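Local coordinates for protein protease (Penicillium cyclopium, PDB 5Z6O) that hydrolyses proteins as a subtilisin-type (peptidase S8) serine protease of the proteinase K group, probably with casein, gelatin and type IV collagen among its substrates, at residues W58-D64 against V95-G101; I36-D42 against K130-S136. All coordinates share one frame; numbering follows the deposited sequence.

Contact 1: residues W58-D64 against V95-G101; sequences WGTNTAD and VAVKVLG
The indole of Trp58 takes the CB methyl of Ala96 over one face of its six-membered ring, off-centre toward the rim, with Ala96 CB 3.7 Å from Trp58 CE3 in a CH-pi contact. Lys98 meets this ring obliquely, its CB 3.8 Å from Trp58 CZ2. The second flat group, the Asn61 amide, lies beside the extended lysine chain, ND2 being 3.6 Å from Lys98 CD. With CG of Asn61 anti to the backbone N (chi1 -177°), OD1 accepts from Ala63 N, an Asx turn, and from Asp64 N, which extends it to an Asx motif, while Asn61 ND2 donates close to the amide plane to Asp64 OD1 at 3.0 Å. Asp64 OD1 also offers its syn lone pair to Lys98 NZ at 3.2 Å, in a salt bridge, and binds Asp66 N; Lys98 NZ also donates to the carbonyl oxygens of Asp66 and Thr68. With an alanine in place of Asn61, the turn would probably lose its brace and the Asp64 carboxylate could swing away from Lys98. The backbones illustrate a parallel pair broken by a beta bulge: Ala96 O accepts from both Gly59 N (2.8 Å) and Thr60 N (3.2 Å), where a side chain on Gly59 would clash with Val95 CG1. Beyond it, Lys98 N bonds to Thr60 O and Thr62 N to Lys98 O. Edge strand 56-61, helix 73-82 and strand 93-98 form a beta-alpha-beta unit; strand 37-42 flanks 93-98 on its other side, and helix 108-124 packs against Thr60 and Thr62, whose hydroxyl bonds to Gln110 O.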
loop_
_atom_site.group_PDB
_atom_site.type_symbol
_atom_site.label_atom_id
_atom_site.label_comp_id
_atom_site.label_asym_id
_atom_site.label_seq_id
_atom_site.Cartn_x
_atom_site.Cartn_y
_atom_site.Cartn_z
ATOM N N TRP A 58 -9.566 14.984 -1.171
ATOM C CA TRP A 58 -10.049 14.405 -2.420
ATOM C C TRP A 58 -9.217 14.928 -3.580
ATOM O O TRP A 58 -9.106 16.137 -3.748
ATOM C CB TRP A 58 -11.523 14.756 -2.649
ATOM C CG TRP A 58 -12.107 13.933 -3.726
ATOM C CD1 TRP A 58 -12.216 14.255 -5.058
ATOM C CD2 TRP A 58 -12.665 12.629 -3.578
ATOM N NE1 TRP A 58 -12.808 13.212 -5.744
ATOM C CE2 TRP A 58 -13.077 12.202 -4.856
ATOM C CE3 TRP A 58 -12.823 11.765 -2.498
ATOM C CZ2 TRP A 58 -13.649 10.955 -5.064
ATOM C CZ3 TRP A 58 -13.412 10.545 -2.696
ATOM C CH2 TRP A 58 -13.808 10.138 -3.972
ATOM N N GLY A 59 -8.651 14.022 -4.399
ATOM C CA GLY A 59 -7.836 14.407 -5.524
ATOM C C GLY A 59 -8.655 14.477 -6.801
ATOM O O GLY A 59 -8.914 15.585 -7.297
ATOM N N THR A 60 -9.089 13.326 -7.324
ATOM C CA THR A 60 -9.871 13.324 -8.557
ATOM C C THR A 60 -10.715 12.055 -8.630
ATOM O O THR A 60 -10.568 11.136 -7.825
ATOM C CB THR A 60 -8.949 13.491 -9.779
ATOM O OG1 THR A 60 -9.719 13.929 -10.901
ATOM C CG2 THR A 60 -8.211 12.186 -10.158
ATOM N N ASN A 61 -11.626 12.025 -9.601
ATOM C CA ASN A 61 -12.564 10.921 -9.772
ATOM C C ASN A 61 -12.637 10.693 -11.270
ATOM O O ASN A 61 -13.181 11.532 -11.985
ATOM C CB ASN A 61 -13.953 11.256 -9.173
ATOM C CG ASN A 61 -14.952 10.102 -9.269
ATOM O OD1 ASN A 61 -14.754 9.129 -10.016
ATOM N ND2 ASN A 61 -16.034 10.197 -8.497
ATOM N N THR A 62 -12.074 9.594 -11.755
ATOM C CA THR A 62 -12.168 9.279 -13.179
ATOM C C THR A 62 -13.217 8.214 -13.467
ATOM O O THR A 62 -13.385 7.816 -14.628
ATOM C CB THR A 62 -10.828 8.834 -13.738
ATOM O OG1 THR A 62 -10.488 7.569 -13.174
ATOM C CG2 THR A 62 -9.729 9.876 -13.487
ATOM N N ALA A 63 -13.948 7.760 -12.460
ATOM C CA ALA A 63 -14.906 6.673 -12.620
ATOM C C ALA A 63 -16.349 7.137 -12.767
ATOM O O ALA A 63 -17.090 6.542 -13.541
ATOM C CB ALA A 63 -14.862 5.700 -11.426
ATOM N N ASP A 64 -16.800 8.107 -11.978
ATOM C CA ASP A 64 -18.204 8.523 -12.019
ATOM C C ASP A 64 -18.311 9.942 -11.459
ATOM O O ASP A 64 -17.319 10.677 -11.410
ATOM C CB ASP A 64 -19.098 7.508 -11.282
ATOM C CG ASP A 64 -18.721 7.322 -9.813
ATOM O OD1 ASP A 64 -18.239 8.280 -9.181
ATOM O OD2 ASP A 64 -18.933 6.210 -9.269
ATOM N N VAL A 95 -4.316 11.278 -0.462
ATOM C CA VAL A 95 -5.068 11.900 -1.541
ATOM C C VAL A 95 -5.886 10.819 -2.240
ATOM O O VAL A 95 -5.335 9.818 -2.707
ATOM C CB VAL A 95 -4.148 12.624 -2.538
ATOM C CG1 VAL A 95 -4.977 13.253 -3.626
ATOM C CG2 VAL A 95 -3.350 13.716 -1.836
ATOM N N ALA A 96 -7.206 11.013 -2.308
ATOM C CA ALA A 96 -8.062 10.022 -2.942
ATOM C C ALA A 96 -7.989 10.184 -4.446
ATOM O O ALA A 96 -8.265 11.274 -4.964
ATOM C CB ALA A 96 -9.515 10.200 -2.502
ATOM N N VAL A 97 -7.645 9.111 -5.154
ATOM C CA VAL A 97 -7.748 9.090 -6.604
ATOM C C VAL A 97 -8.747 7.988 -6.946
ATOM O O VAL A 97 -8.403 6.802 -6.966
ATOM C CB VAL A 97 -6.390 8.857 -7.278
ATOM C CG1 VAL A 97 -6.548 8.865 -8.801
ATOM C CG2 VAL A 97 -5.345 9.919 -6.823
ATOM N N LYS A 98 -9.988 8.353 -7.226
ATOM C CA LYS A 98 -11.033 7.360 -7.436
ATOM C C LYS A 98 -11.045 6.959 -8.909
ATOM O O LYS A 98 -11.323 7.800 -9.782
ATOM C CB LYS A 98 -12.400 7.905 -7.033
ATOM C CG LYS A 98 -13.506 6.903 -7.304
ATOM C CD LYS A 98 -14.853 7.321 -6.645
ATOM C CE LYS A 98 -15.954 6.521 -7.265
ATOM N NZ LYS A 98 -17.228 6.828 -6.528
ATOM N N VAL A 99 -10.749 5.680 -9.192
ATOM C CA VAL A 99 -10.651 5.198 -10.577
ATOM C C VAL A 99 -11.532 3.972 -10.777
ATOM O O VAL A 99 -11.680 3.478 -11.903
ATOM C CB VAL A 99 -9.200 4.871 -10.966
ATOM C CG1 VAL A 99 -8.275 6.094 -10.840
ATOM C CG2 VAL A 99 -8.684 3.692 -10.123
ATOM N N LEU A 100 -12.105 3.460 -9.692
ATOM C CA LEU A 100 -13.010 2.319 -9.722
ATOM C C LEU A 100 -14.356 2.718 -9.129
ATOM O O LEU A 100 -14.415 3.501 -8.180
ATOM C CB LEU A 100 -12.472 1.152 -8.897
ATOM C CG LEU A 100 -11.013 0.738 -9.123
ATOM C CD1 LEU A 100 -10.634 -0.308 -8.072
ATOM C CD2 LEU A 100 -10.855 0.200 -10.523
ATOM N N GLY A 101 -15.429 2.123 -9.654
ATOM C CA GLY A 101 -16.778 2.431 -9.234
ATOM C C GLY A 101 -17.177 1.690 -7.973
ATOM O O GLY A 101 -16.383 0.991 -7.336
#

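Contact 2: residues I36-D42 against K130-S136; sequences IVIYGVD and KSVMNMS. With PMS (phenylmethanesulfonic acid), chain C.
Two central strands of the parallel subtilase sheet pair here and run out at Asp42 and Ser136, both of which line the inhibitor pocket. Four backbone bonds tie them in parallel: Val132 N reaches Val37 O, Tyr39 N donates to Val132 O at 2.7 Å in a nearly straight bond (171°), Asn134 N meets Tyr39 O almost head-on, and Val41 N binds Asn134 O. On one face Ile38 and Val132 lie side by side, Ile38 CG1 4.0 Å from Val132 CB, and Val132 also touches Ala235 of helix 227-245. On the other, Val41 crosses Met133 obliquely, its CG2 3.6 Å from Met133 CG. Tyr39, with CG beside its own backbone N (chi1 -64°), brings a ring edge to the strand, CD2 lying 3.4 Å from Val132 O; its hydroxyl is hydrogen-bonded to Asp121 OD2 on helix 108-124. As usual in parallel alpha/beta folds, the active site lies at the C-terminal end of the strands, and here the pair splays there. Asp42, by close similarity the aspartate of the catalytic triad with His73 and Ser228, no longer pairs directly with Ser136. A water fills the place of the next backbone bond: it accepts from Ser136 N at 2.8 Å and lies 2.7 Å from Asp42 OD2, with Val41 O also in hydrogen-bonding contact. A second water donates to Asp42 OD2 and to Ser136 O. Ser136 OG is tied to Ser228 O, while Ser136 O comes within 3.7 Å of PMS C2 on the phenyl ring. The phenylmethanesulfonic acid is itself hydrogen-bonded to Asn165 ND2 and Ser228 N, the groups that form the oxyanion hole in subtilisins.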
loop_
_atom_site.group_PDB
_atom_site.type_symbol
_atom_site.label_atom_id
_atom_site.label_comp_id
_atom_site.label_asym_id
_atom_site.label_seq_id
_atom_site.Cartn_x
_atom_site.Cartn_y
_atom_site.Cartn_z
ATOM N N ILE A 36 4.865 13.471 3.839
ATOM C CA ILE A 36 4.831 12.629 2.642
ATOM C C ILE A 36 3.391 12.502 2.161
ATOM O O ILE A 36 2.487 12.285 2.965
ATOM C CB ILE A 36 5.410 11.237 2.924
ATOM C CG1 ILE A 36 6.801 11.360 3.531
ATOM C CG2 ILE A 36 5.473 10.437 1.603
ATOM C CD1 ILE A 36 7.798 12.104 2.604
ATOM N N VAL A 37 3.180 12.585 0.842
ATOM C CA VAL A 37 1.855 12.447 0.239
ATOM C C VAL A 37 1.704 11.025 -0.283
ATOM O O VAL A 37 2.592 10.518 -0.989
ATOM C CB VAL A 37 1.664 13.462 -0.900
ATOM C CG1 VAL A 37 0.292 13.272 -1.544
ATOM C CG2 VAL A 37 1.846 14.882 -0.350
ATOM N N ILE A 38 0.595 10.382 0.058
ATOM C CA ILE A 38 0.259 9.049 -0.429
ATOM C C ILE A 38 -0.970 9.162 -1.318
ATOM O O ILE A 38 -2.045 9.558 -0.850
ATOM C CB ILE A 38 -0.019 8.079 0.723
ATOM C CG1 ILE A 38 1.225 7.903 1.607
ATOM C CG2 ILE A 38 -0.410 6.730 0.149
ATOM C CD1 ILE A 38 0.926 7.194 2.967
ATOM N N TYR A 39 -0.847 8.736 -2.575
ATOM C CA TYR A 39 -2.002 8.699 -3.465
ATOM C C TYR A 39 -2.638 7.318 -3.411
ATOM O O TYR A 39 -1.995 6.329 -3.758
ATOM C CB TYR A 39 -1.581 9.007 -4.902
ATOM C CG TYR A 39 -1.035 10.402 -5.051
ATOM C CD1 TYR A 39 -1.900 11.482 -5.286
ATOM C CD2 TYR A 39 0.348 10.644 -4.974
ATOM C CE1 TYR A 39 -1.422 12.763 -5.433
ATOM C CE2 TYR A 39 0.842 11.945 -5.099
ATOM C CZ TYR A 39 -0.058 12.989 -5.337
ATOM O OH TYR A 39 0.431 14.257 -5.477
ATOM N N GLY A 40 -3.906 7.261 -3.025
ATOM C CA GLY A 40 -4.654 6.016 -2.990
ATOM C C GLY A 40 -5.448 5.864 -4.266
ATOM O O GLY A 40 -6.421 6.589 -4.485
ATOM N N VAL A 41 -5.023 4.955 -5.142
ATOM C CA VAL A 41 -5.635 4.793 -6.460
ATOM C C VAL A 41 -6.579 3.600 -6.365
ATOM O O VAL A 41 -6.142 2.439 -6.421
ATOM C CB VAL A 41 -4.563 4.588 -7.541
ATOM C CG1 VAL A 41 -5.192 4.383 -8.905
ATOM C CG2 VAL A 41 -3.581 5.780 -7.581
ATOM N N ASP A 42 -7.879 3.857 -6.194
ATOM C CA ASP A 42 -8.778 2.808 -5.723
ATOM C C ASP A 42 -10.230 3.238 -5.928
ATOM O O ASP A 42 -10.516 4.010 -6.853
ATOM C CB ASP A 42 -8.467 2.514 -4.247
ATOM C CG ASP A 42 -8.760 1.100 -3.847
ATOM O OD1 ASP A 42 -9.920 0.661 -4.019
ATOM O OD2 ASP A 42 -7.829 0.441 -3.322
ATOM N N LYS A 130 9.492 12.335 -3.199
ATOM C CA LYS A 130 9.011 12.071 -1.846
ATOM C C LYS A 130 7.497 11.934 -1.855
ATOM O O LYS A 130 6.766 12.527 -1.060
ATOM C CB LYS A 130 9.514 13.142 -0.880
ATOM C CG LYS A 130 9.466 14.554 -1.379
ATOM C CD LYS A 130 10.120 15.471 -0.323
ATOM C CE LYS A 130 9.503 16.866 -0.289
ATOM N NZ LYS A 130 10.029 17.748 -1.369
ATOM N N SER A 131 6.997 11.106 -2.774
ATOM C CA SER A 131 5.572 10.848 -2.967
ATOM C C SER A 131 5.399 9.344 -3.082
ATOM O O SER A 131 6.312 8.664 -3.561
ATOM C CB SER A 131 4.982 11.458 -4.270
ATOM O OG SER A 131 5.005 12.862 -4.305
ATOM N N VAL A 132 4.194 8.846 -2.725
ATOM C CA VAL A 132 3.913 7.411 -2.717
ATOM C C VAL A 132 2.577 7.183 -3.398
ATOM O O VAL A 132 1.643 7.978 -3.239
ATOM C CB VAL A 132 3.898 6.875 -1.256
ATOM C CG1 VAL A 132 3.322 5.453 -1.197
ATOM C CG2 VAL A 132 5.307 6.938 -0.690
ATOM N N MET A 133 2.501 6.137 -4.211
ATOM C CA MET A 133 1.243 5.753 -4.813
ATOM C C MET A 133 0.959 4.311 -4.460
ATOM O O MET A 133 1.839 3.458 -4.587
ATOM C CB MET A 133 1.294 5.931 -6.338
ATOM C CG MET A 133 -0.006 5.515 -7.023
ATOM S SD MET A 133 0.022 5.686 -8.833
ATOM C CE MET A 133 -0.041 7.460 -9.021
ATOM N N ASN A 134 -0.268 4.034 -4.042
ATOM C CA ASN A 134 -0.667 2.665 -3.743
ATOM C C ASN A 134 -1.697 2.198 -4.770
ATOM O O ASN A 134 -2.729 2.853 -4.966
ATOM C CB ASN A 134 -1.254 2.540 -2.349
ATOM C CG ASN A 134 -1.551 1.083 -2.004
ATOM O OD1 ASN A 134 -0.629 0.293 -1.741
ATOM N ND2 ASN A 134 -2.814 0.710 -2.047
ATOM N N MET A 135 -1.473 1.016 -5.353
ATOM C CA MET A 135 -2.407 0.466 -6.348
ATOM C C MET A 135 -2.799 -0.927 -5.884
ATOM O O MET A 135 -2.068 -1.879 -6.125
ATOM C CB MET A 135 -1.821 0.409 -7.760
ATOM C CG MET A 135 -1.803 1.805 -8.388
ATOM S SD MET A 135 -1.382 1.719 -10.191
ATOM C CE MET A 135 -2.764 0.844 -10.884
ATOM N N SER A 136 -3.924 -1.037 -5.209
ATOM C CA SER A 136 -4.416 -2.339 -4.763
ATOM C C SER A 136 -5.441 -2.866 -5.738
ATOM O O SER A 136 -6.582 -3.070 -5.388
ATOM C CB SER A 136 -5.014 -2.227 -3.361
ATOM O OG SER A 136 -3.995 -2.074 -2.372
HETATM C C PMS C . -8.540 -6.404 -4.940
HETATM S S PMS C . -7.937 -6.601 -3.240
HETATM C C1 PMS C . -7.479 -6.860 -5.954
HETATM C C2 PMS C . -6.118 -6.682 -5.731
HETATM C C3 PMS C . -5.193 -7.102 -6.677
HETATM C C4 PMS C . -5.614 -7.707 -7.851
HETATM C C5 PMS C . -6.972 -7.878 -8.075
HETATM C C6 PMS C . -7.897 -7.473 -7.127
HETATM O O2S PMS C . -9.060 -6.669 -2.249
HETATM O O1S PMS C . -7.243 -7.915 -3.043
HETATM O O HOH W 1 -5.343 1.103 -4.205
HETATM O O HOH W 2 -8.185 -2.436 -2.784
#

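Both contacts are parallel strand pairs of one sheet, and they adjoin because strands 93-98 and 37-42 are neighbours: Val95 N lies 2.9 Å from Ile38 O, and Val95 packs on Tyr39. Their centres are about 12 Å apart. Contact 2 is the core pair, about 7 Å from the centre of the chain, almost wholly buried and largely apolar in its side-chain packing, with water at its catalytic end. Contact 1 lies farther out, about 17 Å from that centre, at the sheet's partly exposed edge, where a bulge, an Asx turn and a salt bridge give it a more polar character. Helix 108-124 packs on both, and Leu100 carries contact 1 toward the shared inhibitor pocket.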